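Local coordinates for acetyl-CoA acetyltransferase (Bacillus anthracis, PDB 3SS6), which probably catalyses, as other acetyl-CoA acetyltransferases of the thiolase family do, the reversible condensation of two acetyl-CoA molecules into acetoacetyl-CoA and free coenzyme A, at residues A275-S281 with A388-L394; A295-R299 with K330-L334; A312-N318 with L372-S378; M290-P294 with Q324-V328; R14-F20 with L251-A256. Where two conformers were deposited one is given. Residue numbers count along the deposited sequence, not the author numbering.

Contact 1: residues A275-S281 with A388-L394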
# COMPACT_ATOMS: atom_id res chain seq x y z
N ALA A 275 -8.10 33.28 33.93
CA ALA A 275 -7.85 32.28 34.95
C ALA A 275 -6.37 32.17 35.29
O ALA A 275 -5.52 32.65 34.53
CB ALA A 275 -8.36 30.91 34.46
N ARG A 276 -6.07 31.55 36.43
CA ARG A 276 -4.70 31.21 36.78
C ARG A 276 -4.56 29.71 36.95
O ARG A 276 -5.53 29.00 37.26
CB ARG A 276 -4.27 31.92 38.07
CG ARG A 276 -4.96 31.39 39.34
CD ARG A 276 -4.35 31.98 40.63
NE ARG A 276 -4.58 33.42 40.73
CZ ARG A 276 -3.68 34.34 40.41
NH1 ARG A 276 -2.48 33.99 39.96
NH2 ARG A 276 -3.98 35.63 40.54
N ILE A 277 -3.35 29.20 36.72
CA ILE A 277 -3.08 27.81 37.01
C ILE A 277 -2.52 27.72 38.43
O ILE A 277 -1.55 28.41 38.77
CB ILE A 277 -2.09 27.20 36.00
CG1 ILE A 277 -2.76 27.10 34.63
CG2 ILE A 277 -1.65 25.81 36.46
CD1 ILE A 277 -1.81 26.75 33.47
N VAL A 278 -3.14 26.90 39.28
CA VAL A 278 -2.61 26.75 40.64
C VAL A 278 -1.85 25.45 40.88
O VAL A 278 -1.13 25.35 41.87
CB VAL A 278 -3.69 26.95 41.73
CG1 VAL A 278 -4.24 28.38 41.68
CG2 VAL A 278 -4.79 25.94 41.59
N GLY A 279 -1.99 24.47 39.99
CA GLY A 279 -1.26 23.22 40.13
C GLY A 279 -1.59 22.21 39.05
O GLY A 279 -2.52 22.39 38.28
N TYR A 280 -0.79 21.15 38.98
CA TYR A 280 -1.04 20.06 38.04
C TYR A 280 -0.35 18.82 38.55
O TYR A 280 0.61 18.92 39.32
CB TYR A 280 -0.57 20.40 36.61
CG TYR A 280 0.77 21.10 36.57
CD1 TYR A 280 1.96 20.38 36.58
CD2 TYR A 280 0.85 22.49 36.53
CE1 TYR A 280 3.18 21.02 36.55
CE2 TYR A 280 2.07 23.14 36.50
CZ TYR A 280 3.23 22.40 36.51
OH TYR A 280 4.46 23.03 36.49
N SER A 281 -0.84 17.65 38.14
CA SER A 281 -0.29 16.40 38.65
C SER A 281 -0.42 15.27 37.63
O SER A 281 -1.29 15.30 36.76
CB SER A 281 -1.01 16.02 39.94
OG SER A 281 -2.40 15.96 39.71
N ALA A 388 -4.04 15.73 35.92
CA ALA A 388 -5.02 16.69 36.44
C ALA A 388 -4.45 18.11 36.47
O ALA A 388 -3.27 18.32 36.75
CB ALA A 388 -5.51 16.28 37.83
N LEU A 389 -5.33 19.07 36.19
CA LEU A 389 -4.96 20.47 36.12
C LEU A 389 -5.90 21.25 37.03
O LEU A 389 -7.12 21.05 37.00
CB LEU A 389 -5.09 20.97 34.67
CG LEU A 389 -4.70 22.42 34.42
CD1 LEU A 389 -3.24 22.67 34.76
CD2 LEU A 389 -4.97 22.77 32.96
N PHE A 390 -5.34 22.13 37.86
CA PHE A 390 -6.11 22.84 38.88
C PHE A 390 -6.06 24.33 38.57
O PHE A 390 -4.97 24.90 38.45
CB PHE A 390 -5.53 22.56 40.27
CG PHE A 390 -5.59 21.11 40.64
CD1 PHE A 390 -6.59 20.63 41.47
CD2 PHE A 390 -4.67 20.21 40.11
CE1 PHE A 390 -6.65 19.27 41.80
CE2 PHE A 390 -4.73 18.85 40.41
CZ PHE A 390 -5.72 18.38 41.26
N ILE A 391 -7.22 24.94 38.39
CA ILE A 391 -7.28 26.33 37.97
C ILE A 391 -8.23 27.16 38.83
O ILE A 391 -9.13 26.61 39.49
CB ILE A 391 -7.69 26.48 36.50
CG1 ILE A 391 -9.12 25.99 36.29
CG2 ILE A 391 -6.73 25.73 35.57
CD1 ILE A 391 -9.68 26.37 34.93
N GLU A 392 -8.02 28.47 38.83
CA GLU A 392 -8.97 29.39 39.47
C GLU A 392 -9.35 30.45 38.45
O GLU A 392 -8.49 31.13 37.91
CB GLU A 392 -8.35 30.05 40.71
CG GLU A 392 -8.10 29.05 41.84
CD GLU A 392 -7.40 29.64 43.04
OE1 GLU A 392 -6.84 30.76 42.95
OE2 GLU A 392 -7.39 28.97 44.10
N ALA A 393 -10.65 30.58 38.19
CA ALA A 393 -11.13 31.65 37.33
C ALA A 393 -10.93 32.98 38.04
O ALA A 393 -11.09 33.08 39.27
CB ALA A 393 -12.60 31.44 36.99
N LEU A 394 -10.59 34.01 37.28
CA LEU A 394 -10.34 35.31 37.89
C LEU A 394 -11.56 36.22 37.77
O LEU A 394 -12.35 36.08 36.84
CB LEU A 394 -9.10 35.96 37.28
CG LEU A 394 -7.82 35.15 37.52
CD1 LEU A 394 -6.59 35.83 36.91
CD2 LEU A 394 -7.61 34.91 39.01
OXT LEU A 394 -11.77 37.09 38.61
O HOH W 1 -7.13 33.28 42.03

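Contact 2: residues A295-R299 with K330-L334. Unlike the reference sequence in segment 330-334: Asp333 (reference Gly).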
# COMPACT_ATOMS: atom_id res chain seq x y z
N ALA A 295 -8.20 9.26 39.23
CA ALA A 295 -8.36 9.18 40.68
C ALA A 295 -7.06 9.51 41.43
O ALA A 295 -7.01 10.47 42.22
CB ALA A 295 -8.92 7.81 41.11
N PRO A 296 -5.98 8.74 41.19
CA PRO A 296 -4.73 9.11 41.87
C PRO A 296 -4.17 10.46 41.42
O PRO A 296 -3.51 11.12 42.23
CB PRO A 296 -3.77 7.97 41.48
CG PRO A 296 -4.36 7.37 40.25
CD PRO A 296 -5.85 7.50 40.41
N ALA A 297 -4.40 10.86 40.17
CA ALA A 297 -3.91 12.16 39.70
C ALA A 297 -4.59 13.29 40.46
O ALA A 297 -3.94 14.23 40.92
CB ALA A 297 -4.12 12.32 38.20
N ILE A 298 -5.90 13.18 40.61
CA ILE A 298 -6.65 14.20 41.35
C ILE A 298 -6.26 14.21 42.83
O ILE A 298 -6.00 15.27 43.40
CB ILE A 298 -8.16 14.06 41.15
CG1 ILE A 298 -8.53 14.45 39.71
CG2 ILE A 298 -8.94 14.92 42.16
CD1 ILE A 298 -9.97 14.14 39.32
N ARG A 299 -6.17 13.03 43.44
CA ARG A 299 -5.80 12.97 44.86
C ARG A 299 -4.43 13.59 45.08
O ARG A 299 -4.24 14.38 46.00
CB ARG A 299 -5.86 11.54 45.38
CG ARG A 299 -7.28 10.98 45.43
CD ARG A 299 -7.35 9.60 46.07
NE ARG A 299 -8.71 9.28 46.49
CZ ARG A 299 -9.36 8.17 46.17
NH1 ARG A 299 -8.78 7.25 45.41
NH2 ARG A 299 -10.60 7.98 46.61
N LYS A 330 -17.17 6.81 41.06
CA LYS A 330 -17.32 5.93 42.21
C LYS A 330 -16.10 5.95 43.12
O LYS A 330 -16.24 6.00 44.34
CB LYS A 330 -17.62 4.50 41.76
CG LYS A 330 -18.97 4.37 41.05
CD LYS A 330 -19.16 2.99 40.44
CE LYS A 330 -20.46 2.90 39.66
NZ LYS A 330 -21.64 3.16 40.53
N GLU A 331 -14.91 5.93 42.53
CA GLU A 331 -13.68 5.90 43.31
C GLU A 331 -13.51 7.16 44.16
O GLU A 331 -13.13 7.08 45.34
CB GLU A 331 -12.47 5.69 42.39
CG GLU A 331 -11.13 5.71 43.11
CD GLU A 331 -10.97 4.59 44.11
OE1 GLU A 331 -11.40 3.45 43.82
OE2 GLU A 331 -10.43 4.85 45.20
N LEU A 332 -13.79 8.31 43.57
CA LEU A 332 -13.64 9.60 44.24
C LEU A 332 -14.92 10.07 44.94
O LEU A 332 -14.90 11.09 45.64
CB LEU A 332 -13.20 10.67 43.23
CG LEU A 332 -11.81 10.52 42.59
CD1 LEU A 332 -11.58 11.66 41.61
CD2 LEU A 332 -10.72 10.50 43.64
N ASP A 333 -16.01 9.33 44.76
CA ASP A 333 -17.33 9.74 45.25
C ASP A 333 -17.67 11.17 44.84
O ASP A 333 -17.98 12.01 45.68
CB ASP A 333 -17.42 9.58 46.78
CG ASP A 333 -18.85 9.69 47.30
OD1 ASP A 333 -19.80 9.51 46.51
OD2 ASP A 333 -19.01 9.94 48.51
N LEU A 334 -17.60 11.44 43.54
CA LEU A 334 -17.86 12.78 43.02
C LEU A 334 -19.33 13.15 43.07
O LEU A 334 -20.21 12.28 43.00
CB LEU A 334 -17.39 12.89 41.57
CG LEU A 334 -15.91 12.65 41.29
CD1 LEU A 334 -15.66 12.72 39.80
CD2 LEU A 334 -15.04 13.65 42.04

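Contact 3: residues A312-N318 with L372-S378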
# COMPACT_ATOMS: atom_id res chain seq x y z
N ALA A 312 -13.68 22.20 45.00
CA ALA A 312 -13.81 22.41 43.57
C ALA A 312 -15.24 22.79 43.24
O ALA A 312 -16.19 22.15 43.70
CB ALA A 312 -13.38 21.17 42.79
N ASP A 313 -15.41 23.86 42.46
CA ASP A 313 -16.73 24.30 42.05
C ASP A 313 -17.25 23.55 40.83
O ASP A 313 -18.45 23.24 40.74
CB ASP A 313 -16.73 25.81 41.78
CG ASP A 313 -16.47 26.62 43.03
OD1 ASP A 313 -17.18 26.40 44.04
OD2 ASP A 313 -15.55 27.47 43.01
N LEU A 314 -16.35 23.27 39.89
CA LEU A 314 -16.68 22.48 38.70
C LEU A 314 -15.54 21.55 38.36
O LEU A 314 -14.37 21.88 38.59
CB LEU A 314 -16.93 23.39 37.50
CG LEU A 314 -18.19 24.26 37.52
CD1 LEU A 314 -18.21 25.10 36.25
CD2 LEU A 314 -19.46 23.42 37.63
N LEU A 315 -15.87 20.41 37.78
CA LEU A 315 -14.86 19.49 37.27
C LEU A 315 -15.19 19.10 35.83
O LEU A 315 -16.36 18.93 35.46
CB LEU A 315 -14.75 18.22 38.13
CG LEU A 315 -14.37 18.34 39.61
CD1 LEU A 315 -15.60 18.60 40.47
CD2 LEU A 315 -13.66 17.07 40.09
N GLU A 316 -14.14 18.93 35.04
CA GLU A 316 -14.23 18.27 33.74
C GLU A 316 -13.39 17.01 33.85
O GLU A 316 -12.19 17.09 34.09
CB GLU A 316 -13.64 19.15 32.64
CG GLU A 316 -14.53 20.31 32.20
CD GLU A 316 -15.66 19.86 31.30
OE1 GLU A 316 -15.41 19.06 30.38
OE2 GLU A 316 -16.81 20.32 31.51
N ILE A 317 -14.04 15.86 33.74
CA ILE A 317 -13.38 14.56 33.73
C ILE A 317 -13.71 13.93 32.39
O ILE A 317 -14.85 13.51 32.19
CB ILE A 317 -13.94 13.62 34.82
CG1 ILE A 317 -13.91 14.28 36.21
CG2 ILE A 317 -13.17 12.29 34.83
CD1 ILE A 317 -12.52 14.61 36.70
N ASN A 318 -12.75 13.84 31.48
CA ASN A 318 -13.15 13.39 30.15
C ASN A 318 -13.82 12.02 30.15
O ASN A 318 -13.34 11.09 30.81
CB ASN A 318 -12.01 13.42 29.14
CG ASN A 318 -12.48 13.05 27.74
OD1 ASN A 318 -13.46 13.60 27.24
ND2 ASN A 318 -11.82 12.07 27.14
N LEU A 372 -18.15 31.18 39.19
CA LEU A 372 -17.48 30.32 40.16
C LEU A 372 -15.96 30.38 39.98
O LEU A 372 -15.47 30.84 38.95
CB LEU A 372 -17.97 28.88 40.00
CG LEU A 372 -19.48 28.69 40.20
CD1 LEU A 372 -19.90 27.30 39.73
CD2 LEU A 372 -19.86 28.93 41.65
N GLU A 373 -15.22 29.90 40.98
CA GLU A 373 -13.76 30.06 40.99
C GLU A 373 -12.95 28.81 40.68
O GLU A 373 -12.12 28.81 39.76
CB GLU A 373 -13.30 30.60 42.35
CG GLU A 373 -11.80 30.83 42.44
CD GLU A 373 -11.36 31.41 43.78
OE1 GLU A 373 -11.80 30.91 44.84
OE2 GLU A 373 -10.59 32.38 43.76
N LYS A 374 -13.15 27.75 41.46
CA LYS A 374 -12.22 26.62 41.44
C LYS A 374 -12.60 25.49 40.50
O LYS A 374 -13.71 24.95 40.57
CB LYS A 374 -12.03 26.07 42.87
CG LYS A 374 -11.38 27.06 43.83
CD LYS A 374 -11.06 26.40 45.16
CE LYS A 374 -10.33 27.37 46.09
NZ LYS A 374 -11.19 28.51 46.49
N GLY A 375 -11.67 25.11 39.63
CA GLY A 375 -11.91 24.09 38.62
C GLY A 375 -10.84 23.01 38.62
O GLY A 375 -9.67 23.27 38.88
N ILE A 376 -11.27 21.78 38.34
CA ILE A 376 -10.33 20.68 38.12
C ILE A 376 -10.64 20.07 36.76
O ILE A 376 -11.79 19.75 36.48
CB ILE A 376 -10.50 19.57 39.17
CG1 ILE A 376 -10.24 20.13 40.57
CG2 ILE A 376 -9.57 18.41 38.87
CD1 ILE A 376 -10.53 19.11 41.70
N ALA A 377 -9.61 19.93 35.93
CA ALA A 377 -9.77 19.21 34.67
C ALA A 377 -8.84 18.00 34.70
O ALA A 377 -7.67 18.12 35.05
CB ALA A 377 -9.43 20.11 33.48
N SER A 378 -9.35 16.84 34.34
CA SER A 378 -8.55 15.63 34.46
C SER A 378 -8.99 14.58 33.46
O SER A 378 -10.16 14.51 33.10
CB SER A 378 -8.68 15.07 35.88
OG SER A 378 -7.86 13.92 36.07

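Contact 4: residues M290-P294 with Q324-V328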
# COMPACT_ATOMS: atom_id res chain seq x y z
N MET A 290 -6.37 1.65 32.57
CA MET A 290 -5.92 3.02 32.37
C MET A 290 -6.99 4.07 32.70
O MET A 290 -6.67 5.20 33.05
CB MET A 290 -5.39 3.23 30.94
CG MET A 290 -6.45 3.10 29.84
SD MET A 290 -7.23 4.68 29.48
CE MET A 290 -8.73 4.10 28.64
N GLY A 291 -8.26 3.68 32.61
CA GLY A 291 -9.34 4.64 32.76
C GLY A 291 -9.43 5.24 34.16
O GLY A 291 -10.04 6.29 34.33
N ILE A 292 -8.83 4.57 35.14
CA ILE A 292 -8.88 5.02 36.54
C ILE A 292 -7.85 6.10 36.87
O ILE A 292 -7.85 6.68 37.96
CB ILE A 292 -8.68 3.84 37.51
CG1 ILE A 292 -9.27 4.17 38.89
CG2 ILE A 292 -7.20 3.48 37.63
CD1 ILE A 292 -10.77 4.45 38.85
N GLY A 293 -6.95 6.37 35.92
CA GLY A 293 -5.91 7.36 36.13
C GLY A 293 -6.30 8.65 36.85
O GLY A 293 -5.56 9.11 37.71
N PRO A 294 -7.44 9.25 36.48
CA PRO A 294 -7.77 10.52 37.14
C PRO A 294 -7.88 10.43 38.67
O PRO A 294 -7.65 11.43 39.33
CB PRO A 294 -9.12 10.90 36.53
CG PRO A 294 -9.07 10.26 35.14
CD PRO A 294 -8.35 8.96 35.36
N GLN A 324 -15.71 4.21 32.08
CA GLN A 324 -14.46 4.71 32.63
C GLN A 324 -14.73 5.91 33.52
O GLN A 324 -14.20 6.01 34.63
CB GLN A 324 -13.49 5.05 31.49
CG GLN A 324 -12.34 5.93 31.90
CD GLN A 324 -12.62 7.41 31.70
OE1 GLN A 324 -13.33 7.81 30.77
NE2 GLN A 324 -12.06 8.24 32.58
N TYR A 325 -15.57 6.82 33.04
CA TYR A 325 -15.97 7.95 33.86
C TYR A 325 -16.61 7.47 35.17
O TYR A 325 -16.31 7.96 36.27
CB TYR A 325 -16.94 8.90 33.13
CG TYR A 325 -17.56 9.81 34.15
CD1 TYR A 325 -16.83 10.87 34.67
CD2 TYR A 325 -18.81 9.55 34.68
CE1 TYR A 325 -17.34 11.67 35.66
CE2 TYR A 325 -19.34 10.36 35.68
CZ TYR A 325 -18.59 11.41 36.17
OH TYR A 325 -19.09 12.22 37.16
N LEU A 326 -17.52 6.50 35.06
CA LEU A 326 -18.23 5.99 36.24
C LEU A 326 -17.28 5.41 37.28
O LEU A 326 -17.51 5.57 38.48
CB LEU A 326 -19.29 4.98 35.82
CG LEU A 326 -20.54 5.64 35.22
CD1 LEU A 326 -21.31 4.67 34.33
CD2 LEU A 326 -21.45 6.17 36.34
N ALA A 327 -16.22 4.74 36.83
CA ALA A 327 -15.24 4.20 37.77
C ALA A 327 -14.58 5.33 38.56
O ALA A 327 -14.41 5.22 39.77
CB ALA A 327 -14.18 3.36 37.04
N VAL A 328 -14.22 6.40 37.87
CA VAL A 328 -13.63 7.56 38.54
C VAL A 328 -14.63 8.19 39.51
O VAL A 328 -14.29 8.50 40.65
CB VAL A 328 -13.16 8.62 37.53
CG1 VAL A 328 -12.68 9.87 38.24
CG2 VAL A 328 -12.04 8.06 36.66

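Contact 5: residues R14-F20 with L251-A256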
# COMPACT_ATOMS: atom_id res chain seq x y z
N ARG A 14 -11.35 27.13 20.92
CA ARG A 14 -11.26 25.81 20.30
C ARG A 14 -12.02 25.79 19.00
O ARG A 14 -12.90 26.60 18.78
CB ARG A 14 -11.86 24.75 21.24
CG ARG A 14 -13.37 24.96 21.53
CD ARG A 14 -13.90 23.79 22.37
NE ARG A 14 -15.34 23.79 22.68
CZ ARG A 14 -16.28 23.25 21.90
NH1 ARG A 14 -15.96 22.72 20.71
NH2 ARG A 14 -17.54 23.24 22.30
N SER A 15 -11.69 24.84 18.12
CA SER A 15 -12.55 24.60 16.97
C SER A 15 -13.81 23.92 17.48
O SER A 15 -13.83 23.40 18.60
CB SER A 15 -11.84 23.68 15.97
OG SER A 15 -11.72 22.35 16.49
N PRO A 16 -14.87 23.89 16.66
CA PRO A 16 -15.92 22.92 16.99
C PRO A 16 -15.32 21.53 16.79
O PRO A 16 -14.29 21.39 16.12
CB PRO A 16 -17.02 23.18 15.93
CG PRO A 16 -16.57 24.40 15.15
CD PRO A 16 -15.06 24.47 15.32
N ILE A 17 -15.95 20.52 17.38
CA ILE A 17 -15.44 19.15 17.27
C ILE A 17 -16.19 18.42 16.15
O ILE A 17 -17.42 18.29 16.20
CB ILE A 17 -15.57 18.40 18.60
CG1 ILE A 17 -14.74 19.10 19.68
CG2 ILE A 17 -15.11 16.94 18.44
CD1 ILE A 17 -15.05 18.65 21.10
N GLY A 18 -15.44 17.97 15.16
CA GLY A 18 -15.99 17.22 14.04
C GLY A 18 -16.14 15.73 14.33
O GLY A 18 -15.42 15.17 15.16
N THR A 19 -17.09 15.10 13.64
CA THR A 19 -17.25 13.65 13.74
C THR A 19 -16.35 12.97 12.71
O THR A 19 -15.92 13.59 11.74
CB THR A 19 -18.70 13.20 13.51
OG1 THR A 19 -19.16 13.69 12.24
CG2 THR A 19 -19.60 13.72 14.61
N PHE A 20 -16.07 11.69 12.93
CA PHE A 20 -15.20 10.95 12.02
C PHE A 20 -15.77 10.92 10.61
O PHE A 20 -16.91 10.49 10.40
CB PHE A 20 -14.97 9.54 12.54
CG PHE A 20 -13.82 8.83 11.87
CD1 PHE A 20 -14.04 7.90 10.88
CD2 PHE A 20 -12.51 9.14 12.23
CE1 PHE A 20 -12.97 7.27 10.26
CE2 PHE A 20 -11.44 8.51 11.62
CZ PHE A 20 -11.67 7.58 10.63
N LEU A 251 -14.65 8.88 17.63
CA LEU A 251 -13.42 9.25 16.95
C LEU A 251 -13.74 10.63 16.35
O LEU A 251 -14.78 10.80 15.71
CB LEU A 251 -13.11 8.26 15.83
CG LEU A 251 -13.01 6.78 16.24
CD1 LEU A 251 -12.74 5.88 15.03
CD2 LEU A 251 -11.95 6.58 17.30
N ASN A 252 -12.88 11.60 16.60
CA ASN A 252 -13.25 12.99 16.31
C ASN A 252 -12.07 13.87 15.92
O ASN A 252 -10.91 13.49 16.11
CB ASN A 252 -13.95 13.61 17.52
CG ASN A 252 -15.27 12.95 17.84
OD1 ASN A 252 -16.32 13.33 17.30
ND2 ASN A 252 -15.24 11.95 18.71
N ASP A 253 -12.39 15.05 15.38
CA ASP A 253 -11.37 16.00 14.93
C ASP A 253 -11.55 17.32 15.67
O ASP A 253 -12.67 17.80 15.82
CB ASP A 253 -11.52 16.27 13.42
CG ASP A 253 -11.55 14.99 12.60
OD1 ASP A 253 -10.81 14.04 12.93
OD2 ASP A 253 -12.31 14.92 11.61
N GLY A 254 -10.46 17.93 16.11
CA GLY A 254 -10.60 19.22 16.77
C GLY A 254 -9.28 19.82 17.19
O GLY A 254 -8.30 19.11 17.31
N SER A 255 -9.25 21.12 17.43
CA SER A 255 -8.08 21.75 18.04
C SER A 255 -8.53 22.68 19.16
O SER A 255 -9.70 23.08 19.22
CB SER A 255 -7.28 22.53 17.00
OG SER A 255 -8.08 23.57 16.42
N ALA A 256 -7.61 22.99 20.07
CA ALA A 256 -7.92 23.87 21.19
C ALA A 256 -6.64 24.51 21.70
O ALA A 256 -5.62 23.83 21.81
CB ALA A 256 -8.62 23.09 22.31
O HOH W 2 -12.03 21.32 19.71
O HOH W 3 -14.75 16.01 11.18
O HOH W 4 -17.43 10.46 15.22

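Contact 1: residues A275-S281 with A388-L394
Phe390 and Arg276 carry the largest shares of this antiparallel strand pair, and Phe390 sits where its regularity breaks. Val278 and Gly279 both face it, making a classic beta bulge: Phe390 O accepts a hydrogen bond from Val278 N at 2.8 Å and a weak one from Gly279 N at 3.4 Å, while Phe390 N donates to Gly279 O at 2.9 Å. The extra residue turns Val278 sideways, so that its CG2 rests 3.7 Å from Phe390 CB. Further along, the edge of the phenyl ring merely lies beside Ser281, Phe390 CE2 3.8 Å from Ser281 OG, which is hydrogen-bonded to Ala297 O of helix 294-305.

Before the bulge, Arg276 and Glu392 form a hydrogen-bonded pair: Arg276 N to Glu392 O is 2.9 Å and Glu392 N to Arg276 O is 3.0 Å. Their charges share a sheet face, but Arg276 NE and Glu392 OE1 are 4.1 Å apart, too far for a salt bridge. Water 1 spans the gap, accepting from Arg276 NE at 2.9 Å and donating to Glu392 OE1 at 2.7 Å; the guanidinium has its salt bridge with Glu263.

These are the first and last strands of the C-terminal half of the thiolase fold. Helix 294-305 packs on the Phe390 side; Leu389 and Ile391 face helix 352-370 on the other, where helix 93-107 also meets Ile277, Tyr280 and Leu389.

Contact 2: residues A295-R299 with K330-L334
Lys330 enters the last turn of its helix pointing elsewhere, to a salt bridge with Glu176. Glu331 is the first residue to reach across: its CG lies 3.6 Å from Ala295 CB, and its OE2 forms a salt bridge with Arg299 NH1 at 2.9 Å. A weak hydrogen bond from Arg299 NH2 to Glu331 O, 3.0 Å, adds to the hold, while Glu331 OE1 is bonded to Tyr170. Leu332 makes the apolar half of the contact. Its CD1 meets Ile298 CD1 at 3.7 Å, and its CD2 lies over one face of the Arg299 guanidinium, 3.7 Å from NE, and 4.1 Å from Ala295 CB. Asp333, a glycine in the reference sequence, has positive phi and is the C-prime residue of a Schellman motif; Asp333 N bonds weakly to Lys330 O at 3.4 Å. The Leu334 side chain packs on Leu309. Helices 294-305 and 322-332 thus touch on the sheet face bearing Leu315 and Ile317, on which Leu334 and Ile298 rest.

Contact 3: residues A312-N318 with L372-S378
Ile376 is the apolar centre of this parallel strand pair in the C-terminal half of the thiolase fold. Its CD1 touches Ala312 CB at 3.7 Å and Leu315 CD2 at 4.1 Å, and on the same sheet face Ile317 CD1 comes within 4.0 Å of Ser378 CB. Helix 294-305 packs here, with Ile298 against Ile317 and Leu302 against Ile376. The other face bears Leu314, whose CG is 4.1 Å from Leu372 CD1 and whose side chain meets helix 352-370.

Between the faces, the backbones run only 7° from parallel and exchange bonds in the staggered parallel pattern. Ile376 N donates to Leu314 O at 3.1 Å and Glu316 N to Ile376 O at 2.9 Å; Ser378 N follows with Glu316 O at 2.9 Å, and Asn318 N with Ser378 O at 3.1 Å. Asn318 opens the Asn-Glu-Ala-Phe sequence characteristic of thiolases, and its side chain packs on His350, so this end of the pair leads toward what is, by family resemblance, the active-site region.

The polar edge lies at the start of both strands. Lys374 O receives Asp313 N at 2.8 Å and Leu314 N at 3.2 Å. The Asp313 carboxylate repays the opposite segment: its OD2 accepts from Glu373 N at 3.2 Å and, almost in line, from Lys374 N at 2.9 Å.

Contact 4: residues M290-P294 with Q324-V328
Val328 is the bump here, and the bend of residues 290-294 is the hollow that takes it. Its CG2 methyl fits among Gly291 O at 3.5 Å, Pro294 CG at 4.0 Å and, more loosely, Ile292 CD1 at 4.4 Å. A second projection comes from residues 290-294 themselves: Ile292 starts out away from the helix, but with chi1 in the t well its end swings back, bringing CD1 to 4.0 Å from Ala327 CB and 3.8 Å from Ala327 O.

Close approach depends on glycine. The CA atoms of Gly291 and Gln324 are 5.1 Å apart, and Gly291 CA is already 3.4 Å from Gln324 CG, so that a beta carbon on Gly291 would clash with it. The Gln324 side chain folds along this bare patch of backbone, and its NE2 gives a weak hydrogen bond to Gly291 O at 3.3 Å; its OE1 accepts a hydrogen bond from Ala320 N, just before the start of that helix.

The bend begins as a 3-10 turn, closed by Gly293 N to Met290 O at 3.1 Å, and runs into helix 294-305. Around it, Tyr170 of helix 159-170 packs on both Ile292 and Ala327, and Cys380 of strand 374-381 lies against Met290, Pro294 and Gln324.

Contact 5: residues R14-F20 with L251-A256
In the N-terminal half of the thiolase fold, the first strand and the last run antiparallel here, but their pairing is interrupted around residues 15-17 and the register shifts by one. Each side of the break has its own backbone bonds. Gly18 and Asp253 form a hydrogen-bonded pair, Gly18 N to Asp253 O at 2.9 Å and Asp253 N to Gly18 O at 3.0 Å. Nearer Arg14, Ser15 N donates to Ser255 O at 2.9 Å, yet the return bond goes to a side chain: Ser255 N donates to Ser15 OG at 2.9 Å, and that hydroxyl donates onward to Pro16 O at 2.8 Å.

Water fills in elsewhere. Water 2 donates to both Ser15 O and Ser255 O, 3.0 Å each; water 3 joins Thr19 O to Asp253 OD2, both at 2.7 Å. The buried charges look outside the pair, Arg14 forming a salt bridge with Asp218, and Asp253 taking a hydrogen bond from Ser122. Ser255 OG bonds to Leu32 O.

At the far end Leu251 CD1 lies over one face of the Phe20 ring, and both residues touch Leu137 of the third subunit. Beside them water 4 accepts from Phe20 N at 2.9 Å and donates to Leu251 O at 2.7 Å.

How the contacts relate
Contacts 1 and 5 are counterparts about 24 Å apart between centres, each pairing the first and last strands of one half of the duplicated thiolase fold; strands 7-19 and 275-284 join the two sheets. Contact 3, centred about 9 Å from contact 1, continues the sheet outward through Leu389 N to Ala377 O, 2.8 Å. Contacts 2 and 4, about 8 Å apart between centres, share helix 322-332; Ile298 of contact 2 and Pro294 of contact 4 both reach Ser378 of contact 3. Contact 4 neighbours the Asn318 end of contact 3, toward the probable active-site region. A potassium ion lies about 9 Å from the Tyr280 side chain, and one about 10 Å from that of Arg14.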